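Local coordinates for flavoprotein (Thermotoga maritima, PDB 5V8S) that probably reduces dioxygen or nitric oxide at a di-iron centre with electrons passed through FMN, as other flavo-di-iron proteins do, at residues T98-P107 with G125-I135; V157-P165 with V213-I221. The protein carries 1 engineered substitution. All coordinates share one frame; numbering follows the deposited sequence.

Interaction 1: T98-P107 with G125-I135; sequences TEPDDSGSLP and GKRLLEGFYGI. Engineered in segment 98-107: Asp102 (natural residue His). With FEO (mu-oxo-diiron), chain C.
Ser103 and Tyr133 meet because both first torsions turn their hydroxyls inward: Ser103 OG sits between its own backbone N and carbonyl carbon (chi1 72°), while the Tyr133 ring lies beside its backbone N, with CG opposite the carbonyl carbon (chi1 -53°). Tyr133 OH donates to Ser103 OG at 2.7 Å, and OG, lying in the plane of the tyrosine ring at its edge, donates in turn to Thr98 O, 2.6 Å away. That donor stands above the carbonyl plane, 56° out of it. This chain of two hydrogen bonds ties the end of helix 123-133 to the backbone between the iron ligands His97 and Glu99. Pro107 closes over one face of the Tyr133 ring, with CD 4.3 Å from the ring centroid in a CH-pi contact, and Phe132 CB backs the opposite face. The methyl CG2 of Thr98 rests 3.5 Å from Gly125 O, and Thr98 OG1, which hydrogen-bonds to Asp166, lies against Leu128 CB. The Phe132 ring brings its edge to Thr98 O, with CE2 3.4 Å from that oxygen. Further along, Leu106 CD2 touches both Leu129 CD2 and Ile135 CD1, the latter 3.7 Å away. Glu99, at the N-cap of helix 100-103, points its CB away from helix 123-133, and its OE1 binds iron FE1. Asp101 OD2 and the engineered Asp102 OD2 (histidine in the natural protein) bind iron FE2. A ligand loop running into a short helix, packed against helix 123-133, is the metal-binding HxExDH region of the metallo-beta-lactamase fold in flavo-di-iron proteins, here carrying the altered last residue.

Interaction 2: V157-P165 with V213-I221; sequences VMTPWLHWP and VIGHYKNYI. With FEO (mu-oxo-diiron), chain C.
Trp161 packs on Tyr217 and Tyr220 in an aromatic cluster of the metallo-beta-lactamase domain, where the loop after strand 152-158 meets the junction of helices 196-214 and 218-228. Trp161 is the third residue of a type II turn, and its side chain can be followed outward. CB sits over the centre of the Tyr220 ring, 3.9 Å from the centroid, as a CH-pi contact. Beyond it the indole divides its neighbours: CD1 on the pyrrole side comes 4.0 Å from Tyr220 CZ, whereas CE3 on the benzene side lies 3.6 Å from Tyr217 CE1, over that ring's face. At the far end CZ3 approaches Tyr217 OH. The planes of the six-membered ring and Tyr217 are inclined by 31°, an oblique meeting. Trp363 of the second subunit adds an edge-to-face contact to Trp161. Leu162 sends CD2 into an apolar site made by Ile214 CG2, Tyr220 CB and Ile221 CG1, the last at 3.7 Å. A cis peptide follows, leading into His163. One water links His163 O to Tyr217 OH, and another joins Pro160 O to Tyr220 O. Buried against Tyr217 CB, Trp161 O has no hydrogen-bonding partner in the model. His163 has CG between its backbone N and carbonyl carbon (chi1 53°), which carries the ring over Val213: CG1 of the valine lies against one imidazole face, and NE2 binds iron FE1 at 2.2 Å.

In the fold
The two contacts, with centres about 19 Å apart, converge on the same mu-oxo-diiron group. Interaction 1 supplies a carboxylate to iron FE1 and two to iron FE2; interaction 2 supplies a histidine to iron FE1, so Glu99 OE1 and His163 NE2 come within 2.9 Å as ligands of one metal. His97 completes the protein ligands of iron FE1 and His240 those of iron FE2, while Asp180 bridges the pair. Trp164, from 157-165, joins the contacts directly: its CZ3 lies 3.5 Å from Glu99 CA, and its CH2 is 3.8 Å from Phe132 CZ. The second subunit borders both, with Tyr276 of that subunit hydrogen-bonding Glu99 and its Trp363 meeting Trp164 edge-to-face.

Interaction 1: T98-P107 with G125-I135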
loop_
_atom_site.group_PDB
_atom_site.type_symbol
_atom_site.label_atom_id
_atom_site.label_comp_id
_atom_site.label_asym_id
_atom_site.label_seq_id
_atom_site.Cartn_x
_atom_site.Cartn_y
_atom_site.Cartn_z
ATOM N N THR A 98 23.759 -2.912 14.126
ATOM C CA THR A 98 23.557 -1.601 14.724
ATOM C C THR A 98 22.164 -1.028 14.505
ATOM O O THR A 98 21.909 0.101 14.931
ATOM C CB THR A 98 24.574 -0.604 14.168
ATOM O OG1 THR A 98 24.340 -0.417 12.765
ATOM C CG2 THR A 98 26.000 -1.096 14.407
ATOM N N GLU A 99 21.266 -1.745 13.837
ATOM C CA GLU A 99 19.964 -1.161 13.546
ATOM C C GLU A 99 19.272 -0.800 14.864
ATOM O O GLU A 99 19.393 -1.537 15.848
ATOM C CB GLU A 99 19.103 -2.146 12.754
ATOM C CG GLU A 99 17.791 -1.579 12.268
ATOM C CD GLU A 99 17.046 -2.506 11.351
ATOM O OE1 GLU A 99 17.609 -3.504 10.891
ATOM O OE2 GLU A 99 15.860 -2.213 11.063
ATOM N N PRO A 100 18.536 0.315 14.931
ATOM C CA PRO A 100 18.045 0.771 16.242
ATOM C C PRO A 100 17.023 -0.109 16.931
ATOM O O PRO A 100 16.746 0.151 18.106
ATOM C CB PRO A 100 17.496 2.165 15.951
ATOM C CG PRO A 100 18.336 2.640 14.828
ATOM C CD PRO A 100 18.576 1.436 13.968
ATOM N N ASP A 101 16.422 -1.111 16.276
ATOM C CA ASP A 101 15.586 -2.032 17.040
ATOM C C ASP A 101 16.405 -2.876 18.006
ATOM O O ASP A 101 15.879 -3.327 19.027
ATOM C CB ASP A 101 14.774 -2.955 16.132
ATOM C CG ASP A 101 15.627 -3.794 15.199
ATOM O OD1 ASP A 101 16.533 -3.259 14.542
ATOM O OD2 ASP A 101 15.388 -5.020 15.107
ATOM N N ASP A 102 17.675 -3.076 17.707
ATOM C CA ASP A 102 18.578 -3.795 18.585
ATOM C C ASP A 102 19.581 -2.893 19.307
ATOM O O ASP A 102 20.084 -3.294 20.360
ATOM C CB ASP A 102 19.267 -4.927 17.791
ATOM C CG ASP A 102 18.222 -5.987 17.247
ATOM O OD1 ASP A 102 17.559 -6.668 18.077
ATOM O OD2 ASP A 102 18.022 -6.143 16.014
ATOM N N SER A 103 19.824 -1.665 18.825
ATOM C CA SER A 103 20.842 -0.779 19.401
ATOM C C SER A 103 20.288 0.480 20.055
ATOM O O SER A 103 21.072 1.275 20.595
ATOM C CB SER A 103 21.846 -0.358 18.322
ATOM O OG SER A 103 21.270 0.561 17.408
ATOM N N GLY A 104 18.974 0.699 20.016
ATOM C CA GLY A 104 18.448 1.987 20.434
ATOM C C GLY A 104 18.677 2.295 21.901
ATOM O O GLY A 104 18.683 3.468 22.303
ATOM N N SER A 105 18.829 1.255 22.723
ATOM C CA SER A 105 19.094 1.398 24.151
ATOM C C SER A 105 20.555 1.660 24.472
ATOM O O SER A 105 20.867 1.908 25.639
ATOM C CB SER A 105 18.650 0.127 24.885
ATOM O OG SER A 105 19.236 -1.042 24.323
ATOM N N LEU A 106 21.444 1.610 23.483
ATOM C CA LEU A 106 22.877 1.709 23.766
ATOM C C LEU A 106 23.273 3.045 24.381
ATOM O O LEU A 106 23.992 3.043 25.400
ATOM C CB LEU A 106 23.684 1.364 22.505
ATOM C CG LEU A 106 25.211 1.346 22.647
ATOM C CD1 LEU A 106 25.671 0.383 23.740
ATOM C CD2 LEU A 106 25.861 1.002 21.290
ATOM N N PRO A 107 22.859 4.202 23.852
ATOM C CA PRO A 107 23.289 5.458 24.491
ATOM C C PRO A 107 22.920 5.531 25.961
ATOM O O PRO A 107 23.755 5.911 26.801
ATOM C CB PRO A 107 22.604 6.540 23.639
ATOM C CG PRO A 107 22.416 5.911 22.312
ATOM C CD PRO A 107 22.127 4.449 22.598
ATOM N N GLY A 125 29.907 -1.751 11.342
ATOM C CA GLY A 125 29.209 -1.465 12.580
ATOM C C GLY A 125 29.784 -0.258 13.303
ATOM O O GLY A 125 29.042 0.575 13.829
ATOM N N LYS A 126 31.117 -0.159 13.360
ATOM C CA LYS A 126 31.735 1.016 13.964
ATOM C C LYS A 126 31.300 2.295 13.251
ATOM O O LYS A 126 30.953 3.290 13.893
ATOM C CB LYS A 126 33.256 0.853 13.951
ATOM C CG LYS A 126 33.995 2.092 14.391
ATOM C CD LYS A 126 35.476 1.787 14.584
ATOM C CE LYS A 126 36.187 2.985 15.156
ATOM N NZ LYS A 126 36.016 4.144 14.264
ATOM N N ARG A 127 31.302 2.277 11.920
ATOM C CA ARG A 127 30.895 3.461 11.169
ATOM C C ARG A 127 29.463 3.855 11.502
ATOM O O ARG A 127 29.157 5.046 11.653
ATOM C CB ARG A 127 31.054 3.190 9.673
ATOM C CG ARG A 127 32.511 3.060 9.265
ATOM C CD ARG A 127 32.694 2.247 7.992
ATOM N NE ARG A 127 31.966 2.800 6.857
ATOM C CZ ARG A 127 32.027 2.304 5.623
ATOM N NH1 ARG A 127 32.793 1.248 5.367
ATOM N NH2 ARG A 127 31.326 2.865 4.643
ATOM N N LEU A 128 28.565 2.869 11.621
ATOM C CA LEU A 128 27.163 3.180 11.868
ATOM C C LEU A 128 26.920 3.625 13.305
ATOM O O LEU A 128 26.062 4.480 13.546
ATOM C CB LEU A 128 26.274 1.982 11.502
ATOM C CG LEU A 128 26.248 1.665 9.996
ATOM C CD1 LEU A 128 25.657 0.302 9.712
ATOM C CD2 LEU A 128 25.481 2.754 9.234
ATOM N N LEU A 129 27.674 3.095 14.271
ATOM C CA LEU A 129 27.485 3.574 15.638
ATOM C C LEU A 129 27.877 5.035 15.767
ATOM O O LEU A 129 27.277 5.777 16.548
ATOM C CB LEU A 129 28.294 2.734 16.626
ATOM C CG LEU A 129 27.773 1.323 16.877
ATOM C CD1 LEU A 129 28.771 0.522 17.707
ATOM C CD2 LEU A 129 26.412 1.372 17.565
ATOM N N GLU A 130 28.875 5.463 15.010
ATOM C CA GLU A 130 29.239 6.873 15.025
ATOM C C GLU A 130 28.162 7.713 14.349
ATOM O O GLU A 130 27.753 8.753 14.869
ATOM C CB GLU A 130 30.575 7.061 14.325
ATOM C CG GLU A 130 31.017 8.506 14.352
ATOM C CD GLU A 130 32.272 8.745 13.543
ATOM O OE1 GLU A 130 32.185 9.415 12.481
ATOM O OE2 GLU A 130 33.336 8.258 13.966
ATOM N N GLY A 131 27.676 7.267 13.195
ATOM C CA GLY A 131 26.672 8.049 12.486
ATOM C C GLY A 131 25.346 8.142 13.226
ATOM O O GLY A 131 24.682 9.184 13.207
ATOM N N PHE A 132 24.914 7.046 13.849
ATOM C CA PHE A 132 23.639 7.076 14.565
ATOM C C PHE A 132 23.752 7.822 15.883
ATOM O O PHE A 132 22.877 8.619 16.229
ATOM C CB PHE A 132 23.173 5.652 14.887
ATOM C CG PHE A 132 22.741 4.838 13.697
ATOM C CD1 PHE A 132 22.303 5.418 12.525
ATOM C CD2 PHE A 132 22.780 3.462 13.769
ATOM C CE1 PHE A 132 21.910 4.628 11.451
ATOM C CE2 PHE A 132 22.388 2.680 12.709
ATOM C CZ PHE A 132 21.953 3.260 11.550
ATOM N N TYR A 133 24.808 7.552 16.646
ATOM C CA TYR A 133 24.859 7.926 18.052
ATOM C C TYR A 133 26.073 8.753 18.440
ATOM O O TYR A 133 26.147 9.176 19.591
ATOM C CB TYR A 133 24.843 6.674 18.948
ATOM C CG TYR A 133 23.701 5.713 18.660
ATOM C CD1 TYR A 133 22.372 6.108 18.822
ATOM C CD2 TYR A 133 23.950 4.417 18.226
ATOM C CE1 TYR A 133 21.322 5.233 18.550
ATOM C CE2 TYR A 133 22.919 3.531 17.965
ATOM C CZ TYR A 133 21.602 3.946 18.120
ATOM O OH TYR A 133 20.561 3.080 17.863
ATOM N N GLY A 134 27.007 8.998 17.528
ATOM C CA GLY A 134 28.233 9.677 17.890
ATOM C C GLY A 134 29.171 8.859 18.746
ATOM O O GLY A 134 30.095 9.421 19.341
ATOM N N ILE A 135 28.956 7.549 18.836
ATOM C CA ILE A 135 29.820 6.671 19.624
ATOM C C ILE A 135 31.075 6.381 18.807
ATOM O O ILE A 135 30.998 5.852 17.694
ATOM C CB ILE A 135 29.074 5.376 19.983
ATOM C CG1 ILE A 135 27.932 5.681 20.957
ATOM C CG2 ILE A 135 30.012 4.344 20.573
ATOM C CD1 ILE A 135 26.904 4.551 21.101
HETATM FE FE1 FEO C . 17.996 -5.517 11.396
HETATM FE FE2 FEO C . 16.582 -6.651 14.283
HETATM O O FEO C . 17.436 -5.386 13.186
HETATM O O HOH W 1 15.835 -5.873 11.127
HETATM O O HOH W 2 15.154 -7.036 12.556
#

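Interaction 2: V157-P165 with V213-I221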
loop_
_atom_site.group_PDB
_atom_site.type_symbol
_atom_site.label_atom_id
_atom_site.label_comp_id
_atom_site.label_asym_id
_atom_site.label_seq_id
_atom_site.Cartn_x
_atom_site.Cartn_y
_atom_site.Cartn_z
ATOM N N VAL A 157 32.254 -13.898 13.509
ATOM C CA VAL A 157 32.120 -14.354 12.138
ATOM C C VAL A 157 31.281 -13.324 11.391
ATOM O O VAL A 157 30.109 -13.107 11.729
ATOM C CB VAL A 157 31.456 -15.734 12.086
ATOM C CG1 VAL A 157 31.271 -16.173 10.651
ATOM C CG2 VAL A 157 32.272 -16.758 12.903
ATOM N N MET A 158 31.868 -12.707 10.374
ATOM C CA MET A 158 31.119 -11.736 9.580
ATOM C C MET A 158 30.102 -12.464 8.709
ATOM O O MET A 158 30.429 -13.453 8.045
ATOM C CB MET A 158 32.065 -10.925 8.694
ATOM C CG MET A 158 33.154 -10.159 9.437
ATOM S SD MET A 158 32.587 -9.089 10.769
ATOM C CE MET A 158 33.143 -10.004 12.211
ATOM N N THR A 159 28.867 -11.990 8.724
ATOM C CA THR A 159 27.810 -12.535 7.876
ATOM C C THR A 159 27.139 -11.365 7.171
ATOM O O THR A 159 25.982 -11.024 7.451
ATOM C CB THR A 159 26.819 -13.373 8.691
ATOM O OG1 THR A 159 26.185 -12.556 9.684
ATOM C CG2 THR A 159 27.548 -14.541 9.373
ATOM N N PRO A 160 27.847 -10.728 6.237
ATOM C CA PRO A 160 27.353 -9.466 5.664
ATOM C C PRO A 160 26.042 -9.633 4.915
ATOM O O PRO A 160 25.743 -10.685 4.351
ATOM C CB PRO A 160 28.477 -9.043 4.713
ATOM C CG PRO A 160 29.199 -10.320 4.381
ATOM C CD PRO A 160 29.093 -11.187 5.598
ATOM N N TRP A 161 25.246 -8.568 4.942
ATOM C CA TRP A 161 24.004 -8.466 4.180
ATOM C C TRP A 161 22.926 -9.408 4.694
ATOM O O TRP A 161 22.008 -9.775 3.951
ATOM C CB TRP A 161 24.251 -8.603 2.677
ATOM C CG TRP A 161 25.122 -7.486 2.176
ATOM C CD1 TRP A 161 26.435 -7.558 1.783
ATOM C CD2 TRP A 161 24.747 -6.108 2.059
ATOM N NE1 TRP A 161 26.886 -6.310 1.408
ATOM C CE2 TRP A 161 25.874 -5.404 1.574
ATOM C CE3 TRP A 161 23.568 -5.402 2.316
ATOM C CZ2 TRP A 161 25.848 -4.039 1.333
ATOM C CZ3 TRP A 161 23.540 -4.040 2.059
ATOM C CH2 TRP A 161 24.675 -3.373 1.583
ATOM N N LEU A 162 22.998 -9.732 5.988
ATOM C CA LEU A 162 21.922 -10.406 6.706
ATOM C C LEU A 162 21.377 -9.521 7.826
ATOM O O LEU A 162 21.300 -9.962 8.974
ATOM C CB LEU A 162 22.417 -11.743 7.270
ATOM C CG LEU A 162 22.922 -12.736 6.228
ATOM C CD1 LEU A 162 23.401 -14.054 6.860
ATOM C CD2 LEU A 162 21.835 -13.014 5.189
ATOM N N HIS A 163 20.924 -8.299 7.526
ATOM C CA HIS A 163 20.531 -7.805 6.191
ATOM C C HIS A 163 21.249 -6.485 5.881
ATOM O O HIS A 163 20.902 -5.803 4.937
ATOM C CB HIS A 163 19.020 -7.584 6.168
ATOM C CG HIS A 163 18.550 -6.727 7.291
ATOM N ND1 HIS A 163 18.248 -5.390 7.149
ATOM C CD2 HIS A 163 18.464 -6.994 8.615
ATOM C CE1 HIS A 163 17.923 -4.892 8.329
ATOM N NE2 HIS A 163 18.067 -5.843 9.236
ATOM N N TRP A 164 22.265 -6.129 6.672
ATOM C CA TRP A 164 23.060 -4.918 6.488
ATOM C C TRP A 164 24.527 -5.286 6.348
ATOM O O TRP A 164 24.936 -6.377 6.752
ATOM C CB TRP A 164 22.927 -3.989 7.700
ATOM C CG TRP A 164 21.692 -3.106 7.743
ATOM C CD1 TRP A 164 20.608 -3.119 6.895
ATOM C CD2 TRP A 164 21.446 -2.066 8.690
ATOM N NE1 TRP A 164 19.718 -2.141 7.270
ATOM C CE2 TRP A 164 20.216 -1.468 8.355
ATOM C CE3 TRP A 164 22.165 -1.557 9.771
ATOM C CZ2 TRP A 164 19.679 -0.416 9.080
ATOM C CZ3 TRP A 164 21.624 -0.505 10.489
ATOM C CH2 TRP A 164 20.397 0.052 10.141
ATOM N N PRO A 165 25.365 -4.377 5.830
ATOM C CA PRO A 165 26.795 -4.693 5.695
ATOM C C PRO A 165 27.516 -4.848 7.019
ATOM O O PRO A 165 28.664 -5.323 7.027
ATOM C CB PRO A 165 27.351 -3.502 4.904
ATOM C CG PRO A 165 26.359 -2.401 5.117
ATOM C CD PRO A 165 25.032 -3.075 5.216
ATOM N N VAL A 213 12.357 -9.038 5.946
ATOM C CA VAL A 213 13.555 -8.336 6.422
ATOM C C VAL A 213 14.794 -8.706 5.620
ATOM O O VAL A 213 15.605 -7.838 5.278
ATOM C CB VAL A 213 13.740 -8.599 7.929
ATOM C CG1 VAL A 213 15.024 -7.964 8.456
ATOM C CG2 VAL A 213 12.547 -8.081 8.700
ATOM N N ILE A 214 14.968 -9.996 5.322
ATOM C CA ILE A 214 16.187 -10.497 4.702
ATOM C C ILE A 214 16.004 -10.887 3.240
ATOM O O ILE A 214 16.998 -11.196 2.571
ATOM C CB ILE A 214 16.751 -11.690 5.505
ATOM C CG1 ILE A 214 16.636 -11.422 7.010
ATOM C CG2 ILE A 214 18.200 -11.967 5.121
ATOM C CD1 ILE A 214 17.097 -12.575 7.889
ATOM N N GLY A 215 14.778 -10.888 2.716
ATOM C CA GLY A 215 14.529 -11.568 1.457
ATOM C C GLY A 215 15.314 -11.031 0.276
ATOM O O GLY A 215 15.632 -11.777 -0.651
ATOM N N HIS A 216 15.614 -9.730 0.262
ATOM C CA HIS A 216 16.364 -9.199 -0.869
ATOM C C HIS A 216 17.735 -9.847 -0.959
ATOM O O HIS A 216 18.318 -9.933 -2.046
ATOM C CB HIS A 216 16.489 -7.681 -0.720
ATOM C CG HIS A 216 17.056 -6.992 -1.922
ATOM N ND1 HIS A 216 16.464 -7.053 -3.165
ATOM C CD2 HIS A 216 18.149 -6.204 -2.062
ATOM C CE1 HIS A 216 17.172 -6.336 -4.023
ATOM N NE2 HIS A 216 18.202 -5.812 -3.378
ATOM N N TYR A 217 18.256 -10.314 0.173
ATOM C CA TYR A 217 19.608 -10.853 0.290
ATOM C C TYR A 217 19.589 -12.351 0.578
ATOM O O TYR A 217 20.492 -12.880 1.228
ATOM C CB TYR A 217 20.371 -10.112 1.387
ATOM C CG TYR A 217 20.325 -8.602 1.232
ATOM C CD1 TYR A 217 21.086 -7.970 0.269
ATOM C CD2 TYR A 217 19.509 -7.822 2.043
ATOM C CE1 TYR A 217 21.040 -6.585 0.107
ATOM C CE2 TYR A 217 19.451 -6.445 1.889
ATOM C CZ TYR A 217 20.224 -5.829 0.924
ATOM O OH TYR A 217 20.159 -4.457 0.788
ATOM N N LYS A 218 18.558 -13.053 0.104
ATOM C CA LYS A 218 18.418 -14.460 0.467
ATOM C C LYS A 218 19.622 -15.291 0.020
ATOM O O LYS A 218 19.949 -16.295 0.663
ATOM C CB LYS A 218 17.085 -15.022 -0.043
ATOM C CG LYS A 218 16.912 -15.028 -1.535
ATOM C CD LYS A 218 15.484 -15.429 -1.887
ATOM C CE LYS A 218 15.286 -15.666 -3.380
ATOM N NZ LYS A 218 15.880 -14.603 -4.216
ATOM N N ASN A 219 20.311 -14.892 -1.053
ATOM C CA ASN A 219 21.506 -15.632 -1.454
ATOM C C ASN A 219 22.576 -15.579 -0.367
ATOM O O ASN A 219 23.363 -16.527 -0.214
ATOM C CB ASN A 219 22.045 -15.102 -2.785
ATOM C CG ASN A 219 22.762 -13.764 -2.645
ATOM O OD1 ASN A 219 22.132 -12.694 -2.655
ATOM N ND2 ASN A 219 24.091 -13.818 -2.511
ATOM N N TYR A 220 22.596 -14.505 0.426
ATOM C CA TYR A 220 23.569 -14.390 1.508
ATOM C C TYR A 220 23.202 -15.252 2.711
ATOM O O TYR A 220 24.071 -15.531 3.550
ATOM C CB TYR A 220 23.704 -12.926 1.937
ATOM C CG TYR A 220 24.471 -12.067 0.957
ATOM C CD1 TYR A 220 25.861 -12.008 0.998
ATOM C CD2 TYR A 220 23.812 -11.296 0.014
ATOM C CE1 TYR A 220 26.562 -11.228 0.099
ATOM C CE2 TYR A 220 24.501 -10.518 -0.877
ATOM C CZ TYR A 220 25.874 -10.483 -0.834
ATOM O OH TYR A 220 26.547 -9.684 -1.727
ATOM N N ILE A 221 21.946 -15.691 2.814
ATOM C CA ILE A 221 21.590 -16.690 3.815
ATOM C C ILE A 221 22.321 -17.981 3.517
ATOM O O ILE A 221 22.883 -18.618 4.413
ATOM C CB ILE A 221 20.060 -16.915 3.830
ATOM C CG1 ILE A 221 19.350 -15.694 4.398
ATOM C CG2 ILE A 221 19.682 -18.184 4.631
ATOM C CD1 ILE A 221 17.835 -15.778 4.245
HETATM FE FE1 FEO C . 17.996 -5.517 11.396
HETATM FE FE2 FEO C . 16.582 -6.651 14.283
HETATM O O FEO C . 17.436 -5.386 13.186
HETATM O O HOH W 3 26.314 -13.619 4.608
HETATM O O HOH W 4 20.039 -3.289 3.196
HETATM O O HOH W 1 15.835 -5.873 11.127
HETATM O O HOH W 2 15.154 -7.036 12.556
#